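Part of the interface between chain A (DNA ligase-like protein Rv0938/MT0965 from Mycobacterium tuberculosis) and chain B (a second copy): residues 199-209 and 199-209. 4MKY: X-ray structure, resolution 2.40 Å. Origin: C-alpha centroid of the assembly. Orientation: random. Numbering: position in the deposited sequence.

Chain A 199-209: AKRVAQRLEQA
Chain B 199-209: AKRVAQRLEQA

Residues 199-209 are helical in both copies, each stretch continuing a helix that begins earlier in its chain, with i to i+4 backbone hydrogen bonds such as Gln A204 N to Lys A200 O (2.9 Å) and Glu B207 N to Ala B203 O (2.7 Å). The helix axes approach to 12.9 Å with a signed crossing angle of -120°, and the register centres on Gln A204 and Gln B204, whose CA atoms lie 8.8 Å apart. At this separation the backbones do not touch, and the contact, which buries 279 Å² over both sides, is made by long polar side chains.

Glu A207 and Glu B207 cover the most surface. Both point their CA-to-CB bonds toward the opposing helix and extend with chi1 and chi2 t and chi3 near 50°, so that each carboxylate reaches two residues of the other chain. Glu A207 OE1 accepts a hydrogen bond from Gln B204 NE2 (3.1 Å, 152° at the hydrogen), while its OE2 forms a salt bridge with Lys B200 NZ at 2.5 Å. The reciprocal set repeats this: Gln A204 NE2 donates to Glu B207 OE1 (3.1 Å, 161°), and Lys A200 NZ pairs with Glu B207 OE2 in a salt bridge modelled at 2.2 Å, too short to be taken literally.

The lysines start sideways and bring their amino groups across on extended chains, t through chi3; chi4 is t in Lys B200 but -102° in Lys A200. Gln A204 and Gln B204 point their CA-to-CB bonds toward the other helix, with chi1 m and chi2 t, and chi3 is -42° in Gln A204 and -24° in Gln B204. Gln A204 NE2 and Gln B204 NE2 remain 4.4 Å apart, each directed to the other chain's glutamate, Glu B207 and Glu A207 respectively. The symmetry loosens at Gln A208 (chi1 t) and Gln B208 (chi1 m), where Gln A208 OE1 lies 3.6 Å from Gln B208 NE2.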

ATOM      1  N   ALA A 199     -10.645   6.926  12.071  1.00 24.06           N
ATOM      2  CA  ALA A 199     -10.764   7.311  10.670  1.00 24.12           C
ATOM      3  C   ALA A 199     -11.243   6.151   9.790  1.00 23.91           C
ATOM      4  O   ALA A 199     -12.203   6.277   9.049  1.00 24.20           O
ATOM      5  CB  ALA A 199      -9.413   7.813  10.188  1.00 23.46           C
ATOM      6  N   LYS A 200     -10.645   4.986  10.007  1.00 24.99           N
ATOM      7  CA  LYS A 200     -10.992   3.763   9.307  1.00 24.80           C
ATOM      8  C   LYS A 200     -12.446   3.393   9.599  1.00 25.98           C
ATOM      9  O   LYS A 200     -13.239   3.201   8.657  1.00 26.65           O
ATOM     10  CB  LYS A 200     -10.010   2.655   9.721  1.00 25.54           C
ATOM     11  CG  LYS A 200     -10.272   1.255   9.142  1.00 26.24           C
ATOM     12  CD  LYS A 200      -9.496   0.220   9.955  1.00 26.23           C
ATOM     13  CE  LYS A 200      -9.437  -1.140   9.269  1.00 27.66           C
ATOM     14  NZ  LYS A 200     -10.402  -2.130   9.849  1.00 29.46           N
ATOM     15  N   ARG A 201     -12.868   3.450  10.861  1.00 25.23           N
ATOM     16  CA  ARG A 201     -14.287   3.192  11.157  1.00 25.53           C
ATOM     17  C   ARG A 201     -15.266   4.151  10.441  1.00 26.49           C
ATOM     18  O   ARG A 201     -16.354   3.750  10.013  1.00 26.47           O
ATOM     19  CB  ARG A 201     -14.549   3.233  12.650  1.00 25.63           C
ATOM     20  CG  ARG A 201     -14.046   1.969  13.325  1.00 28.91           C
ATOM     21  CD  ARG A 201     -14.093   1.980  14.850  1.00 29.03           C
ATOM     22  NE  ARG A 201     -13.519   0.703  15.277  1.00 31.71           N
ATOM     23  CZ  ARG A 201     -12.966   0.484  16.469  1.00 33.91           C
ATOM     24  NH1 ARG A 201     -12.982   1.444  17.411  1.00 33.48           N
ATOM     25  NH2 ARG A 201     -12.406  -0.690  16.731  1.00 33.21           N
ATOM     26  N   VAL A 202     -14.906   5.426  10.355  1.00 24.72           N
ATOM     27  CA  VAL A 202     -15.764   6.348   9.716  1.00 24.65           C
ATOM     28  C   VAL A 202     -15.901   5.949   8.262  1.00 25.31           C
ATOM     29  O   VAL A 202     -16.997   5.952   7.716  1.00 25.51           O
ATOM     30  CB  VAL A 202     -15.193   7.764   9.752  1.00 24.93           C
ATOM     31  CG1 VAL A 202     -16.112   8.701   8.971  1.00 24.69           C
ATOM     32  CG2 VAL A 202     -14.989   8.220  11.198  1.00 23.72           C
ATOM     33  N   ALA A 203     -14.766   5.628   7.646  1.00 25.00           N
ATOM     34  CA  ALA A 203     -14.698   5.413   6.212  1.00 25.28           C
ATOM     35  C   ALA A 203     -15.452   4.159   5.832  1.00 25.98           C
ATOM     36  O   ALA A 203     -16.162   4.116   4.815  1.00 26.90           O
ATOM     37  CB  ALA A 203     -13.251   5.302   5.780  1.00 25.29           C
ATOM     38  N   GLN A 204     -15.340   3.159   6.693  1.00 25.64           N
ATOM     39  CA  GLN A 204     -16.022   1.893   6.513  1.00 26.12           C
ATOM     40  C   GLN A 204     -17.516   2.038   6.747  1.00 26.43           C
ATOM     41  O   GLN A 204     -18.327   1.423   6.070  1.00 27.32           O
ATOM     42  CB  GLN A 204     -15.418   0.834   7.456  1.00 26.52           C
ATOM     43  CG  GLN A 204     -13.987   0.468   7.077  1.00 26.47           C
ATOM     44  CD  GLN A 204     -13.452  -0.680   7.905  1.00 28.49           C
ATOM     45  OE1 GLN A 204     -13.666  -0.731   9.131  1.00 30.16           O
ATOM     46  NE2 GLN A 204     -12.766  -1.619   7.253  1.00 27.64           N
ATOM     47  N   ARG A 205     -17.888   2.885   7.688  1.00 25.96           N
ATOM     48  CA  ARG A 205     -19.297   3.157   7.896  1.00 26.01           C
ATOM     49  C   ARG A 205     -19.899   3.900   6.711  1.00 27.44           C
ATOM     50  O   ARG A 205     -21.068   3.698   6.335  1.00 29.39           O
ATOM     51  CB  ARG A 205     -19.489   3.996   9.142  1.00 26.63           C
ATOM     52  CG  ARG A 205     -20.900   3.858   9.672  1.00 27.43           C
ATOM     53  CD  ARG A 205     -21.237   4.972  10.608  1.00 27.38           C
ATOM     54  NE  ARG A 205     -22.580   4.781  11.109  1.00 29.20           N
ATOM     55  CZ  ARG A 205     -23.065   5.409  12.180  1.00 30.66           C
ATOM     56  NH1 ARG A 205     -22.263   6.164  12.937  1.00 30.65           N
ATOM     57  NH2 ARG A 205     -24.320   5.206  12.543  1.00 31.48           N
ATOM     58  N   LEU A 206     -19.101   4.782   6.136  1.00 26.80           N
ATOM     59  CA  LEU A 206     -19.542   5.616   5.047  1.00 28.22           C
ATOM     60  C   LEU A 206     -19.726   4.757   3.810  1.00 29.69           C
ATOM     61  O   LEU A 206     -20.603   5.027   3.003  1.00 30.98           O
ATOM     62  CB  LEU A 206     -18.474   6.652   4.767  1.00 27.75           C
ATOM     63  CG  LEU A 206     -18.953   8.066   4.472  1.00 30.66           C
ATOM     64  CD1 LEU A 206     -17.920   9.005   5.099  1.00 29.49           C
ATOM     65  CD2 LEU A 206     -19.140   8.342   2.976  1.00 28.41           C
ATOM     66  N   GLU A 207     -18.853   3.755   3.659  1.00 29.49           N
ATOM     67  CA  GLU A 207     -18.768   2.908   2.469  1.00 30.38           C
ATOM     68  C   GLU A 207     -19.889   1.903   2.567  1.00 32.54           C
ATOM     69  O   GLU A 207     -20.614   1.662   1.606  1.00 32.69           O
ATOM     70  CB  GLU A 207     -17.395   2.208   2.414  1.00 30.11           C
ATOM     71  CG  GLU A 207     -17.217   1.197   1.288  1.00 31.27           C
ATOM     72  CD  GLU A 207     -15.891   0.438   1.326  1.00 31.39           C
ATOM     73  OE1 GLU A 207     -15.495  -0.065   2.390  1.00 30.26           O
ATOM     74  OE2 GLU A 207     -15.267   0.285   0.252  1.00 31.89           O
ATOM     75  N   GLN A 208     -20.093   1.387   3.776  1.00 34.05           N
ATOM     76  CA  GLN A 208     -21.250   0.548   4.076  1.00 36.00           C
ATOM     77  C   GLN A 208     -22.571   1.221   3.723  1.00 35.52           C
ATOM     78  O   GLN A 208     -23.538   0.566   3.364  1.00 38.21           O
ATOM     79  CB  GLN A 208     -21.271   0.220   5.566  1.00 37.23           C
ATOM     80  CG  GLN A 208     -22.554  -0.437   6.030  1.00 41.21           C
ATOM     81  CD  GLN A 208     -22.453  -0.952   7.451  1.00 47.33           C
ATOM     82  OE1 GLN A 208     -21.434  -0.749   8.148  1.00 46.16           O
ATOM     83  NE2 GLN A 208     -23.489  -1.660   7.884  1.00 48.59           N
ATOM     84  N   ALA A 209     -22.645   2.527   3.887  1.00 34.70           N
ATOM     85  CA  ALA A 209     -23.906   3.222   3.675  1.00 33.66           C
ATOM     86  C   ALA A 209     -24.006   3.791   2.261  1.00 35.29           C
ATOM     87  O   ALA A 209     -25.114   4.094   1.788  1.00 36.42           O
ATOM     88  CB  ALA A 209     -24.058   4.326   4.697  1.00 32.32           C
TER
ATOM     89  N   ALA B 199     -13.629 -10.921  -2.313  1.00 33.49           N
ATOM     90  CA  ALA B 199     -12.701 -11.274  -1.228  1.00 32.56           C
ATOM     91  C   ALA B 199     -12.717 -10.148  -0.194  1.00 31.71           C
ATOM     92  O   ALA B 199     -12.665 -10.376   1.023  1.00 31.42           O
ATOM     93  CB  ALA B 199     -11.285 -11.505  -1.781  1.00 31.72           C
ATOM     94  N   LYS B 200     -12.922  -8.942  -0.694  1.00 31.69           N
ATOM     95  CA  LYS B 200     -13.033  -7.764   0.159  1.00 31.23           C
ATOM     96  C   LYS B 200     -14.328  -7.784   1.000  1.00 30.96           C
ATOM     97  O   LYS B 200     -14.275  -7.666   2.213  1.00 30.36           O
ATOM     98  CB  LYS B 200     -12.922  -6.487  -0.686  1.00 31.02           C
ATOM     99  CG  LYS B 200     -13.040  -5.210   0.130  1.00 30.57           C
ATOM    100  CD  LYS B 200     -13.104  -3.974  -0.751  1.00 31.04           C
ATOM    101  CE  LYS B 200     -13.663  -2.788   0.014  1.00 31.72           C
ATOM    102  NZ  LYS B 200     -14.209  -1.726  -0.860  1.00 34.54           N
ATOM    103  N   ARG B 201     -15.473  -8.001   0.355  1.00 32.33           N
ATOM    104  CA  ARG B 201     -16.744  -8.193   1.085  1.00 32.36           C
ATOM    105  C   ARG B 201     -16.549  -9.182   2.219  1.00 30.71           C
ATOM    106  O   ARG B 201     -16.944  -8.919   3.354  1.00 30.01           O
ATOM    107  CB  ARG B 201     -17.863  -8.731   0.172  1.00 34.69           C
ATOM    108  CG  ARG B 201     -18.628  -7.696  -0.598  1.00 38.15           C
ATOM    109  CD  ARG B 201     -20.047  -8.174  -0.916  1.00 42.73           C
ATOM    110  NE  ARG B 201     -20.107  -8.867  -2.211  1.00 44.76           N
ATOM    111  CZ  ARG B 201     -20.312  -8.252  -3.378  1.00 47.34           C
ATOM    112  NH1 ARG B 201     -20.519  -6.936  -3.411  1.00 45.97           N
ATOM    113  NH2 ARG B 201     -20.308  -8.953  -4.513  1.00 51.11           N
ATOM    114  N   VAL B 202     -15.912 -10.313   1.897  1.00 30.28           N
ATOM    115  CA  VAL B 202     -15.668 -11.397   2.859  1.00 29.92           C
ATOM    116  C   VAL B 202     -14.831 -10.958   4.091  1.00 30.10           C
ATOM    117  O   VAL B 202     -15.285 -11.036   5.231  1.00 29.52           O
ATOM    118  CB  VAL B 202     -14.985 -12.560   2.151  1.00 30.35           C
ATOM    119  CG1 VAL B 202     -14.718 -13.685   3.144  1.00 30.22           C
ATOM    120  CG2 VAL B 202     -15.858 -13.053   0.973  1.00 30.35           C
ATOM    121  N   ALA B 203     -13.632 -10.431   3.807  1.00 30.34           N
ATOM    122  CA  ALA B 203     -12.755  -9.829   4.766  1.00 29.83           C
ATOM    123  C   ALA B 203     -13.513  -8.868   5.663  1.00 31.91           C
ATOM    124  O   ALA B 203     -13.513  -8.975   6.922  1.00 32.63           O
ATOM    125  CB  ALA B 203     -11.651  -9.083   4.028  1.00 30.01           C
ATOM    126  N   GLN B 204     -14.108  -7.874   5.018  1.00 31.39           N
ATOM    127  CA  GLN B 204     -14.784  -6.826   5.734  1.00 31.62           C
ATOM    128  C   GLN B 204     -15.854  -7.357   6.671  1.00 32.16           C
ATOM    129  O   GLN B 204     -16.088  -6.803   7.763  1.00 32.85           O
ATOM    130  CB  GLN B 204     -15.404  -5.875   4.725  1.00 31.19           C
ATOM    131  CG  GLN B 204     -14.365  -4.924   4.193  1.00 31.68           C
ATOM    132  CD  GLN B 204     -14.985  -3.794   3.448  1.00 31.08           C
ATOM    133  OE1 GLN B 204     -16.080  -3.934   2.955  1.00 31.71           O
ATOM    134  NE2 GLN B 204     -14.244  -2.728   3.257  1.00 30.84           N
ATOM    135  N   ARG B 205     -16.619  -8.301   6.143  1.00 31.96           N
ATOM    136  CA  ARG B 205     -17.757  -8.865   6.839  1.00 32.24           C
ATOM    137  C   ARG B 205     -17.244  -9.579   8.069  1.00 32.98           C
ATOM    138  O   ARG B 205     -17.713  -9.349   9.160  1.00 33.69           O
ATOM    139  CB  ARG B 205     -18.487  -9.837   5.924  1.00 32.44           C
ATOM    140  CG  ARG B 205     -19.890 -10.179   6.359  1.00 34.25           C
ATOM    141  CD  ARG B 205     -20.606 -10.983   5.310  1.00 35.02           C
ATOM    142  NE  ARG B 205     -21.568 -11.869   5.955  1.00 38.01           N
ATOM    143  CZ  ARG B 205     -22.386 -12.675   5.291  1.00 37.76           C
ATOM    144  NH1 ARG B 205     -22.411 -12.611   3.960  1.00 37.74           N
ATOM    145  NH2 ARG B 205     -23.258 -13.429   5.949  1.00 37.20           N
ATOM    146  N   LEU B 206     -16.204 -10.383   7.886  1.00 33.01           N
ATOM    147  CA  LEU B 206     -15.525 -11.037   8.981  1.00 33.02           C
ATOM    148  C   LEU B 206     -15.011 -10.021  10.007  1.00 33.34           C
ATOM    149  O   LEU B 206     -15.206 -10.190  11.207  1.00 34.46           O
ATOM    150  CB  LEU B 206     -14.363 -11.865   8.410  1.00 32.52           C
ATOM    151  CG  LEU B 206     -13.868 -12.894   9.390  1.00 33.11           C
ATOM    152  CD1 LEU B 206     -15.064 -13.607  10.005  1.00 33.52           C
ATOM    153  CD2 LEU B 206     -12.951 -13.850   8.652  1.00 33.83           C
ATOM    154  N   GLU B 207     -14.371  -8.956   9.530  1.00 33.26           N
ATOM    155  CA  GLU B 207     -13.843  -7.926  10.411  1.00 34.35           C
ATOM    156  C   GLU B 207     -14.948  -7.268  11.233  1.00 35.48           C
ATOM    157  O   GLU B 207     -14.832  -7.126  12.442  1.00 37.15           O
ATOM    158  CB  GLU B 207     -13.062  -6.898   9.621  1.00 34.32           C
ATOM    159  CG  GLU B 207     -12.663  -5.662  10.411  1.00 34.79           C
ATOM    160  CD  GLU B 207     -11.751  -4.764   9.595  1.00 35.49           C
ATOM    161  OE1 GLU B 207     -12.104  -4.464   8.431  1.00 35.55           O
ATOM    162  OE2 GLU B 207     -10.695  -4.340  10.106  1.00 35.31           O
ATOM    163  N   GLN B 208     -16.083  -7.020  10.607  1.00 35.97           N
ATOM    164  CA  GLN B 208     -17.297  -6.670  11.351  1.00 37.71           C
ATOM    165  C   GLN B 208     -17.685  -7.675  12.460  1.00 38.07           C
ATOM    166  O   GLN B 208     -17.921  -7.306  13.615  1.00 39.25           O
ATOM    167  CB  GLN B 208     -18.462  -6.568  10.403  1.00 38.16           C
ATOM    168  CG  GLN B 208     -18.615  -5.246   9.695  1.00 39.47           C
ATOM    169  CD  GLN B 208     -20.004  -5.174   9.084  1.00 43.86           C
ATOM    170  OE1 GLN B 208     -20.501  -6.176   8.514  1.00 41.99           O
ATOM    171  NE2 GLN B 208     -20.712  -4.064   9.358  1.00 45.51           N
ATOM    172  N   ALA B 209     -17.825  -8.935  12.100  1.00 36.63           N
ATOM    173  CA  ALA B 209     -18.274  -9.924  13.067  1.00 37.79           C
ATOM    174  C   ALA B 209     -17.206 -10.289  14.112  1.00 38.47           C
ATOM    175  O   ALA B 209     -17.540 -10.767  15.176  1.00 39.10           O
ATOM    176  CB  ALA B 209     -18.770 -11.176  12.356  1.00 36.93           C
TER